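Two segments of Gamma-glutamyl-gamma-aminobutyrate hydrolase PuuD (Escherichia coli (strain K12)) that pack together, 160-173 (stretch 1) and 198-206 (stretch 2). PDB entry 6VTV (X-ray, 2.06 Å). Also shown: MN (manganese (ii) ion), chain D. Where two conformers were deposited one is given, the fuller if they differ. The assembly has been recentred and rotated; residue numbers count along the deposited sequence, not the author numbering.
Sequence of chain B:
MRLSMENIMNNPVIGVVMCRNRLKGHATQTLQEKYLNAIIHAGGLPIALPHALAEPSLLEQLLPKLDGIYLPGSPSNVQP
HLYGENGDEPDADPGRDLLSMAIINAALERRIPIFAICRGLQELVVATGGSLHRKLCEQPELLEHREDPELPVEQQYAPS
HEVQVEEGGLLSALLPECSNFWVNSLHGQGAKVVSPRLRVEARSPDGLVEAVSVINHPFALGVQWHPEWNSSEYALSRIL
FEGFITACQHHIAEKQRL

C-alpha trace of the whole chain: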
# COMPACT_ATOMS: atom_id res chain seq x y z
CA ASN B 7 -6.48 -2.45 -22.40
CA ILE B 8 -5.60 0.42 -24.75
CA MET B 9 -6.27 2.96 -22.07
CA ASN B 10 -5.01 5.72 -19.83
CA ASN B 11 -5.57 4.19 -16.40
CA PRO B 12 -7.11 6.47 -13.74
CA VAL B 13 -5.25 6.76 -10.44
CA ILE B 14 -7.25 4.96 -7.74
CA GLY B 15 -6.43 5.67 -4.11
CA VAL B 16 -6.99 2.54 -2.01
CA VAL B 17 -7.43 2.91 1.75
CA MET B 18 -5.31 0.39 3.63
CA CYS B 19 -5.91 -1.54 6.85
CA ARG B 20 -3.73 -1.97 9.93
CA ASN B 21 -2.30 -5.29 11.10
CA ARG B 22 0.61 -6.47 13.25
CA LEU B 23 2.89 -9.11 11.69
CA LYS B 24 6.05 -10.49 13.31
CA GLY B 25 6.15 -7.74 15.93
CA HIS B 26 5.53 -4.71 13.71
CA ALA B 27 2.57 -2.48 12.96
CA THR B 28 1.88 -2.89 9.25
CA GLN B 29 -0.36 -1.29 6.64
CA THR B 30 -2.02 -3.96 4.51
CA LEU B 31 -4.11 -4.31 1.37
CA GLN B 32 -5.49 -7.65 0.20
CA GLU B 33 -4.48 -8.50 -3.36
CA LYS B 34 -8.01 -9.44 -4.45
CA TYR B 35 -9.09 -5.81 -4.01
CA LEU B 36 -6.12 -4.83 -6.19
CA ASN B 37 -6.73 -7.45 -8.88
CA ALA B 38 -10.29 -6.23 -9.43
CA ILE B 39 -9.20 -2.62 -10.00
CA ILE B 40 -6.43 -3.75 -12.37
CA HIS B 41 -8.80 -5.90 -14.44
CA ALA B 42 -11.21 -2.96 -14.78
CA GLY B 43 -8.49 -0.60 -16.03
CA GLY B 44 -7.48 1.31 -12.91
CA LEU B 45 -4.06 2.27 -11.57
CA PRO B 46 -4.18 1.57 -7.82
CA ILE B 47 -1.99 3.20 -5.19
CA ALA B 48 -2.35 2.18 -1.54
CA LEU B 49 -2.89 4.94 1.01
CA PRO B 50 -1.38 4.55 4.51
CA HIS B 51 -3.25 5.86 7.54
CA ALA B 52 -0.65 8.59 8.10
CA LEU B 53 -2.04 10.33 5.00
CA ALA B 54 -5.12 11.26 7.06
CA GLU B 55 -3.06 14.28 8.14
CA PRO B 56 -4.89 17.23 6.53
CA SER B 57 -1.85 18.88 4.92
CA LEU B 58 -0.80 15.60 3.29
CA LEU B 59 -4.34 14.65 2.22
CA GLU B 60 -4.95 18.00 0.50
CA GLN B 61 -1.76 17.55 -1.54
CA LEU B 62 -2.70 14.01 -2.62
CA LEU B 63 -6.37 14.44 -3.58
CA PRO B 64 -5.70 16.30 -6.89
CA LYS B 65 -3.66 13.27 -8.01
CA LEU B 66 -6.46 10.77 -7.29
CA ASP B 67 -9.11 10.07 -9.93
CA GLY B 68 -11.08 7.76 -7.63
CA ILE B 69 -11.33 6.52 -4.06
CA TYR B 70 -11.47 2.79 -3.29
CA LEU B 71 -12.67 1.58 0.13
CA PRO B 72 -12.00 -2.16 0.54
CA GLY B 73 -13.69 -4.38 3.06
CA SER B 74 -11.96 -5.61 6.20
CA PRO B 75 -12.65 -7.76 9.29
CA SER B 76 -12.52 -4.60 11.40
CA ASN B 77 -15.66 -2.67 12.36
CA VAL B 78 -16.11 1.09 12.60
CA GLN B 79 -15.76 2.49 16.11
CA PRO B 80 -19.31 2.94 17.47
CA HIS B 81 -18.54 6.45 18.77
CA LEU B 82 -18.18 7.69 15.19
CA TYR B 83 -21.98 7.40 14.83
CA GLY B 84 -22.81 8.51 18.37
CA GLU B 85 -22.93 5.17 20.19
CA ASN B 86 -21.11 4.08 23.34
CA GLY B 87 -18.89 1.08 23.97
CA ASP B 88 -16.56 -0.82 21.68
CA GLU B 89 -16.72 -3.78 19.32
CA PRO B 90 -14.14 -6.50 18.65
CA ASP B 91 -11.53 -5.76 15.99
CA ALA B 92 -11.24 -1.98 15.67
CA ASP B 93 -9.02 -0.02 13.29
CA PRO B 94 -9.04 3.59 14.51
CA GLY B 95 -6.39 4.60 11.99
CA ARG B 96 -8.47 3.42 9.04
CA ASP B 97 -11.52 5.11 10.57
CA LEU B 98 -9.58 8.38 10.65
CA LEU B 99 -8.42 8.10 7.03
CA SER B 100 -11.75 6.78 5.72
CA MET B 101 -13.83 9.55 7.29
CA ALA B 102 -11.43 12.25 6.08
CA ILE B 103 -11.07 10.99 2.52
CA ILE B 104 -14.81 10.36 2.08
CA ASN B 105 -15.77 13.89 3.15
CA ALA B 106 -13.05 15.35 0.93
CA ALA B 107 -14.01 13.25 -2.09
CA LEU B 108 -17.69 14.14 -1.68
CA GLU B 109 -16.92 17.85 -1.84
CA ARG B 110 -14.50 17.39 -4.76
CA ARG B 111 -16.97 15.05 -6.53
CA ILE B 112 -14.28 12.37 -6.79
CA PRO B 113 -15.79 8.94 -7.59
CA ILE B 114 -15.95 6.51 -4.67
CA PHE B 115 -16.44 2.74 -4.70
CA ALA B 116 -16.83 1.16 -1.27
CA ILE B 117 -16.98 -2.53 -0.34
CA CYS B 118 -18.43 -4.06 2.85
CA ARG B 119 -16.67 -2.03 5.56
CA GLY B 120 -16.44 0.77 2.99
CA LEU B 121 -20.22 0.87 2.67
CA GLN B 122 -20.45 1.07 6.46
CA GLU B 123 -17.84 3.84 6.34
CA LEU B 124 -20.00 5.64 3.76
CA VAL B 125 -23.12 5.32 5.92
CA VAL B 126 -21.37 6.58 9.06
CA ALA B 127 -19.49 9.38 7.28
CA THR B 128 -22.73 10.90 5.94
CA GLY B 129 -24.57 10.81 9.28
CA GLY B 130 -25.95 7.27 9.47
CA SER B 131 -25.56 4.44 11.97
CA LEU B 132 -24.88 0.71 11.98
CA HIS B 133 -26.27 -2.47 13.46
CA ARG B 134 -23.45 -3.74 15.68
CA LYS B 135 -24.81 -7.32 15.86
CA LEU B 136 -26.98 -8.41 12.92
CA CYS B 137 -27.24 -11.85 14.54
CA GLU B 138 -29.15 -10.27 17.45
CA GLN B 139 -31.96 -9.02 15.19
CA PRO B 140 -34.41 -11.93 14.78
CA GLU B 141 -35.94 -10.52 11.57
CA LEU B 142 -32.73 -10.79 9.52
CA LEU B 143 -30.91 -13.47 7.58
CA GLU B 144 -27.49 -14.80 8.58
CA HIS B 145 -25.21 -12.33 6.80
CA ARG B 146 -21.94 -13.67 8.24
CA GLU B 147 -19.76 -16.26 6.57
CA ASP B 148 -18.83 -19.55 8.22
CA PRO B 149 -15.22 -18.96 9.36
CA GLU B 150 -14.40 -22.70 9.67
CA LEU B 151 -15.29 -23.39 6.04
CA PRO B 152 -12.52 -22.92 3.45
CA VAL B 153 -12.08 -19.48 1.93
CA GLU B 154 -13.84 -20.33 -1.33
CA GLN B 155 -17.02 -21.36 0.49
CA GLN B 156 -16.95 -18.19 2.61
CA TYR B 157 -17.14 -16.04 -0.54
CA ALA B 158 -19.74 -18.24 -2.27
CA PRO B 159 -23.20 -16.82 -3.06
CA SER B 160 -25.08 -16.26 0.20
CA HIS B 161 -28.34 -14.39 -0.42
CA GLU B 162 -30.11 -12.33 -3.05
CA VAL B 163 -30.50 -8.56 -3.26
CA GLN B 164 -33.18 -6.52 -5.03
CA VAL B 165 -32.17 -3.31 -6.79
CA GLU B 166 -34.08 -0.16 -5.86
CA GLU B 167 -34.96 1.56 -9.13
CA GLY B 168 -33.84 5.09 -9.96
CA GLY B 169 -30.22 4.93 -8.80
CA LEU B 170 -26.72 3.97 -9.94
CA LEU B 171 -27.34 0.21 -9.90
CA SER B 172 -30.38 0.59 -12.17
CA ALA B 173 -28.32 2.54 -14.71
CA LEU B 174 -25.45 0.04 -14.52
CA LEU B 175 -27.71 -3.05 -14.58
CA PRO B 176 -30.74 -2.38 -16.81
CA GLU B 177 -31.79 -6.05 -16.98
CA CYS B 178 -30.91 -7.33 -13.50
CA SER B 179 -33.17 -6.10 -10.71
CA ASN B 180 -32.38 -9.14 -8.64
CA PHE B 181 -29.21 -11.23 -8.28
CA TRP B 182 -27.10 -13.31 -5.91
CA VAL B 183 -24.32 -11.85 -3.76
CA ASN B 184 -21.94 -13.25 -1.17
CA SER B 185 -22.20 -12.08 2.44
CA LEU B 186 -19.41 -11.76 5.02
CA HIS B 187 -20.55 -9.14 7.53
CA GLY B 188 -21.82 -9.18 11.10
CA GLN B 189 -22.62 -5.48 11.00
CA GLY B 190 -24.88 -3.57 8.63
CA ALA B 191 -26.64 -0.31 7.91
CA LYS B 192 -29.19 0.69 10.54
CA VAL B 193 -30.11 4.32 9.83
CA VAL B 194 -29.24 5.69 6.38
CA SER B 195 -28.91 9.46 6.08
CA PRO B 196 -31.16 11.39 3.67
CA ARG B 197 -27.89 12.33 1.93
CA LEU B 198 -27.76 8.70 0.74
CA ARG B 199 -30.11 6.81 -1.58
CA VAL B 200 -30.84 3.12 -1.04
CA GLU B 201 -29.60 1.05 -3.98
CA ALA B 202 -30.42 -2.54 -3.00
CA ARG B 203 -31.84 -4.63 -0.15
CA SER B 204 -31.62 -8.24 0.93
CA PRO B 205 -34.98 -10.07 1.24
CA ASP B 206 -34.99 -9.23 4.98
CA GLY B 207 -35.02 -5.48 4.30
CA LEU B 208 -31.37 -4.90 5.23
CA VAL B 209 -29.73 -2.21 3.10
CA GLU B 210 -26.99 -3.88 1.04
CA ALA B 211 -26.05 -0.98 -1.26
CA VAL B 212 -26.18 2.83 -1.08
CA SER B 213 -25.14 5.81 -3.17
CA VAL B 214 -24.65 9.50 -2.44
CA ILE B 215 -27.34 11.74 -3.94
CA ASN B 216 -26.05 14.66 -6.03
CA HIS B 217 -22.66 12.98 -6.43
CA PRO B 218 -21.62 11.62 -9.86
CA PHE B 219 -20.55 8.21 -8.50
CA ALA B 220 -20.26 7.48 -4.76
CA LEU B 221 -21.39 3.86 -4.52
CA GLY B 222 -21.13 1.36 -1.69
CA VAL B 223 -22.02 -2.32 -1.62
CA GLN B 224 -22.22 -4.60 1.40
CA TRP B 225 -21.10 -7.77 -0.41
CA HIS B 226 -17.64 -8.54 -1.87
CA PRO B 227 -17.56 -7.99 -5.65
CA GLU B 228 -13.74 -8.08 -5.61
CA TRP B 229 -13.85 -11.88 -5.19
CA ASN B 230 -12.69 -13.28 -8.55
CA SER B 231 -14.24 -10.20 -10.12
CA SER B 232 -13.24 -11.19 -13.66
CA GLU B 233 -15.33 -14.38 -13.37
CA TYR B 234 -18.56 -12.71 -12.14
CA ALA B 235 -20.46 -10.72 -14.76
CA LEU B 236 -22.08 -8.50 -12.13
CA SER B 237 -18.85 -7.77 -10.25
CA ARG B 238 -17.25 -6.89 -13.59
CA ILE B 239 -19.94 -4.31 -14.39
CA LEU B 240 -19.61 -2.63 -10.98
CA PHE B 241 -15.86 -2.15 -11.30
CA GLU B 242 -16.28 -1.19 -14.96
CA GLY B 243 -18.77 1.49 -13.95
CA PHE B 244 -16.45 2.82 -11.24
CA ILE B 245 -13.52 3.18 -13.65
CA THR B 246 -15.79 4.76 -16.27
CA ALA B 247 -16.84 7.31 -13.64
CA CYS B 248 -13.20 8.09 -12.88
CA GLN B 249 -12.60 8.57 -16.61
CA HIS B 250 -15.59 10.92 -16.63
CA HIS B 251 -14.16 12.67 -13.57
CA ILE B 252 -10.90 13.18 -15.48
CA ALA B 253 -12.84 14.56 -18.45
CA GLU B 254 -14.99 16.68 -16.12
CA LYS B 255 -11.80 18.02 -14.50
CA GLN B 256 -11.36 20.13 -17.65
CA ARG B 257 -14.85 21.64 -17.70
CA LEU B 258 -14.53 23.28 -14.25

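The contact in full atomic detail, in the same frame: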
# COMPACT_ATOMS: atom_id res chain seq x y z
N SER B 160 -24.47 -16.13 -1.12
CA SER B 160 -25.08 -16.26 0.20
C SER B 160 -26.56 -15.93 0.20
O SER B 160 -27.37 -16.71 0.73
CB SER B 160 -24.34 -15.36 1.20
OG SER B 160 -24.70 -15.70 2.53
N HIS B 161 -26.95 -14.80 -0.37
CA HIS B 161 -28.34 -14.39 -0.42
C HIS B 161 -28.54 -13.47 -1.62
O HIS B 161 -27.57 -13.00 -2.23
CB HIS B 161 -28.77 -13.69 0.88
CG HIS B 161 -28.00 -12.45 1.18
ND1 HIS B 161 -28.16 -11.28 0.46
CD2 HIS B 161 -27.06 -12.18 2.12
CE1 HIS B 161 -27.35 -10.35 0.94
NE2 HIS B 161 -26.67 -10.87 1.95
N GLU B 162 -29.80 -13.22 -1.95
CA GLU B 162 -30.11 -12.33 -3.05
C GLU B 162 -30.23 -10.89 -2.56
O GLU B 162 -30.32 -10.61 -1.37
CB GLU B 162 -31.41 -12.76 -3.74
CG GLU B 162 -31.42 -14.21 -4.18
CD GLU B 162 -32.79 -14.65 -4.67
OE1 GLU B 162 -33.03 -14.61 -5.89
OE2 GLU B 162 -33.63 -15.03 -3.82
N VAL B 163 -30.20 -9.96 -3.52
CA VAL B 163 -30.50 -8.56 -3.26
C VAL B 163 -31.39 -8.06 -4.39
O VAL B 163 -31.29 -8.51 -5.53
CB VAL B 163 -29.22 -7.69 -3.15
CG1 VAL B 163 -28.43 -8.04 -1.90
CG2 VAL B 163 -28.36 -7.84 -4.39
N GLN B 164 -32.26 -7.11 -4.06
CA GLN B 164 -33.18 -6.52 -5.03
C GLN B 164 -32.82 -5.05 -5.22
O GLN B 164 -32.76 -4.29 -4.25
CB GLN B 164 -34.63 -6.66 -4.57
CG GLN B 164 -35.64 -6.08 -5.54
CD GLN B 164 -36.99 -6.76 -5.45
OE1 GLN B 164 -37.94 -6.19 -4.92
NE2 GLN B 164 -37.08 -7.98 -5.96
N VAL B 165 -32.59 -4.67 -6.48
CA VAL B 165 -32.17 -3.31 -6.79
C VAL B 165 -33.34 -2.35 -6.61
O VAL B 165 -34.46 -2.62 -7.08
CB VAL B 165 -31.60 -3.23 -8.21
CG1 VAL B 165 -31.33 -1.79 -8.60
CG2 VAL B 165 -30.34 -4.07 -8.32
N GLU B 166 -33.10 -1.24 -5.93
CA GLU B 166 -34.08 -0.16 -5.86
C GLU B 166 -33.93 0.72 -7.10
O GLU B 166 -32.85 1.24 -7.38
CB GLU B 166 -33.88 0.66 -4.59
CG GLU B 166 -34.95 1.72 -4.37
CD GLU B 166 -34.96 2.27 -2.96
OE1 GLU B 166 -35.06 1.46 -2.01
OE2 GLU B 166 -34.88 3.50 -2.79
N GLU B 167 -35.02 0.87 -7.85
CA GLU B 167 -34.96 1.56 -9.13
C GLU B 167 -34.69 3.05 -8.93
O GLU B 167 -34.99 3.63 -7.89
CB GLU B 167 -36.26 1.37 -9.90
CG GLU B 167 -36.08 1.35 -11.41
CD GLU B 167 -37.37 1.03 -12.14
OE1 GLU B 167 -37.63 1.65 -13.20
OE2 GLU B 167 -38.13 0.16 -11.67
N GLY B 168 -34.09 3.66 -9.96
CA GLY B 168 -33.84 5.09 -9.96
C GLY B 168 -32.45 5.51 -9.52
O GLY B 168 -32.21 6.72 -9.41
N GLY B 169 -31.54 4.58 -9.27
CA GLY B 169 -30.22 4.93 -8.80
C GLY B 169 -29.09 4.47 -9.71
O GLY B 169 -29.31 4.20 -10.89
N LEU B 170 -27.88 4.37 -9.15
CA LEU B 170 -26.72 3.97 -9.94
C LEU B 170 -26.84 2.53 -10.42
O LEU B 170 -26.52 2.23 -11.58
CB LEU B 170 -25.44 4.16 -9.13
CG LEU B 170 -24.88 5.57 -9.01
CD1 LEU B 170 -23.61 5.57 -8.17
CD2 LEU B 170 -24.60 6.15 -10.39
N LEU B 171 -27.28 1.63 -9.54
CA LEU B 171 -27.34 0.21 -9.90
C LEU B 171 -28.32 -0.02 -11.05
O LEU B 171 -28.08 -0.87 -11.91
CB LEU B 171 -27.73 -0.63 -8.69
CG LEU B 171 -26.69 -0.75 -7.58
CD1 LEU B 171 -27.14 -1.75 -6.53
CD2 LEU B 171 -25.34 -1.14 -8.16
N SER B 172 -29.42 0.73 -11.08
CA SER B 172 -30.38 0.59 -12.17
C SER B 172 -29.77 1.03 -13.50
O SER B 172 -30.02 0.41 -14.54
CB SER B 172 -31.64 1.39 -11.87
OG SER B 172 -32.44 0.73 -10.90
N ALA B 173 -28.97 2.09 -13.48
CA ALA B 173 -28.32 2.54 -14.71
C ALA B 173 -27.24 1.56 -15.15
O ALA B 173 -27.04 1.34 -16.35
CB ALA B 173 -27.74 3.94 -14.51
N LEU B 198 -27.98 9.93 1.48
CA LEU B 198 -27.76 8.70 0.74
C LEU B 198 -29.07 8.17 0.18
O LEU B 198 -30.14 8.37 0.77
CB LEU B 198 -27.12 7.63 1.63
CG LEU B 198 -25.60 7.46 1.62
CD1 LEU B 198 -24.91 8.81 1.66
CD2 LEU B 198 -25.15 6.59 2.78
N ARG B 199 -28.98 7.49 -0.95
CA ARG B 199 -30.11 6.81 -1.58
C ARG B 199 -29.90 5.30 -1.50
O ARG B 199 -28.78 4.82 -1.73
CB ARG B 199 -30.27 7.26 -3.03
CG ARG B 199 -30.99 6.28 -3.94
CD ARG B 199 -30.51 6.40 -5.38
NE ARG B 199 -30.55 7.78 -5.87
CZ ARG B 199 -29.47 8.50 -6.17
NH1 ARG B 199 -28.26 7.98 -6.03
NH2 ARG B 199 -29.61 9.74 -6.61
N VAL B 200 -30.95 4.57 -1.16
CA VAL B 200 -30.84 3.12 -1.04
C VAL B 200 -30.79 2.51 -2.43
O VAL B 200 -31.64 2.81 -3.29
CB VAL B 200 -32.00 2.55 -0.21
CG1 VAL B 200 -31.97 1.03 -0.23
CG2 VAL B 200 -31.92 3.07 1.22
N GLU B 201 -29.79 1.66 -2.67
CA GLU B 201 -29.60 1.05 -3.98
C GLU B 201 -30.09 -0.38 -4.06
O GLU B 201 -30.58 -0.80 -5.12
CB GLU B 201 -28.11 1.09 -4.37
CG GLU B 201 -27.60 2.48 -4.72
CD GLU B 201 -27.99 2.92 -6.11
OE1 GLU B 201 -28.49 2.07 -6.89
OE2 GLU B 201 -27.81 4.11 -6.44
N ALA B 202 -29.98 -1.15 -2.98
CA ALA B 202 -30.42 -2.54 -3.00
C ALA B 202 -30.67 -3.01 -1.57
O ALA B 202 -30.12 -2.46 -0.61
CB ALA B 202 -29.39 -3.45 -3.68
N ARG B 203 -31.51 -4.03 -1.44
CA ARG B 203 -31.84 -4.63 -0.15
C ARG B 203 -31.86 -6.14 -0.27
O ARG B 203 -32.27 -6.70 -1.29
CB ARG B 203 -33.21 -4.16 0.37
CG ARG B 203 -33.35 -2.68 0.64
CD ARG B 203 -34.75 -2.38 1.15
NE ARG B 203 -34.96 -0.97 1.42
CZ ARG B 203 -34.79 -0.39 2.60
NH1 ARG B 203 -34.40 -1.11 3.64
NH2 ARG B 203 -35.02 0.91 2.75
N SER B 204 -31.42 -6.81 0.80
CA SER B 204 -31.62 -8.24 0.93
C SER B 204 -33.10 -8.52 1.22
O SER B 204 -33.85 -7.62 1.59
CB SER B 204 -30.73 -8.80 2.04
OG SER B 204 -30.62 -7.90 3.13
N PRO B 205 -33.55 -9.77 1.03
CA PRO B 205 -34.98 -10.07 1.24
C PRO B 205 -35.48 -9.80 2.66
O PRO B 205 -36.70 -9.80 2.87
CB PRO B 205 -35.10 -11.56 0.89
CG PRO B 205 -33.95 -11.81 -0.02
CD PRO B 205 -32.84 -10.93 0.48
N ASP B 206 -34.59 -9.56 3.62
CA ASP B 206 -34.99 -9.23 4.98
C ASP B 206 -35.08 -7.73 5.22
O ASP B 206 -35.29 -7.31 6.36
CB ASP B 206 -34.02 -9.86 5.99
CG ASP B 206 -32.57 -9.50 5.72
OD1 ASP B 206 -32.31 -8.67 4.82
OD2 ASP B 206 -31.68 -10.05 6.41
MN MN D . -25.35 -9.64 3.35
O HOH W 1 -30.46 1.74 -8.61
O HOH W 2 -33.56 5.63 -0.96
O HOH W 3 -32.15 3.56 -6.19
O HOH W 4 -35.81 2.04 0.26
O HOH W 5 -23.89 -9.10 1.65

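The carboxylate of Glu201 binds the start of the helix in stretch 1: OE2 accepts a hydrogen bond from Leu170 N (2.7 Å) and OE1 accepts one from Leu171 N (2.9 Å), so both oxygens meet amides that the first turn of a helix leaves without backbone partners. Although the CA-to-CB bond of Glu201 points away from stretch 1, chi1 and chi2 both in m fold the chain back and bring its end to the helix. The buried acid thus has its charge met by backbone N-H groups, with Arg199 NH1 adding a long salt bridge to Glu201 OE2 at 3.9 Å. Gly169, at the N-cap position, leaves room for this arrangement: its CA lies 3.5 Å from Glu201 OE2 and 3.7 Å from Arg199 CD, and a CB there would clash with both atoms.

The same Glu201 also binds through its main chain, its O accepting a hydrogen bond from Glu166 N at 2.7 Å. Further along, Gln164 and Arg203 form an antiparallel hydrogen-bonded pair, with Gln164 N to Arg203 O at 2.8 Å and Arg203 N to Gln164 O at 3.1 Å. The strands, 161-165 and 198-203, are antiparallel, with 146° between their N-to-C directions, and their axes approach to 4.5 Å. Alongside these bonds, CA-H...O contacts add to the ladder: Val163 CA to Arg203 O and Ala202 CA to Gln164 O, each 3.2 Å, and Val165 CA to Glu201 O, 3.4 Å. Toward the end of stretch 2, Glu162 O receives Ser204 CA at 3.5 Å and lies 3.1 Å from Pro205 CD, while His161 ND1 donates to that same Glu162 O at 2.9 Å.

Water extends the polar contact around Glu166 and the helix start. Water 1 accepts from Ser172 N (2.9 Å) and lies 2.6 Å from Glu201 OE1, linking helix and strand. The CA-to-CB bond of Glu166 points toward stretch 2, and chi1 and chi2 in t carry its carboxylate to the waters; water 2 donates to its OE2 (3.1 Å) and accepts from Val200 N (2.8 Å), and water 4 donates to its OE1 (2.5 Å) and accepts from Arg203 NH2 (2.8 Å). The direct approach, Glu166 OE1 to Arg203 NE at 4.2 Å, is a favourable pairing of charges beyond salt-bridge range.

The contact buries 666 Å², both sides summed. Val165 and Ala202 direct their side chains to one face of the sheet, Gln164 and Arg203 to the other, where long polar chains can reach solvent. The small Ala202 CB meets Leu171 CD1 at 4.0 Å and Val163 CB at 4.3 Å, joining helix and strand through apolar contact. The CA-to-CB bond of Leu171, m at chi1 and t at chi2, points toward stretch 2, and its CB lies 3.3 Å from Glu201 OE1. At the far end, buried His161 rests its CE1 3.9 Å from Ser204 CB and coordinates manganese through NE2 at 2.3 Å.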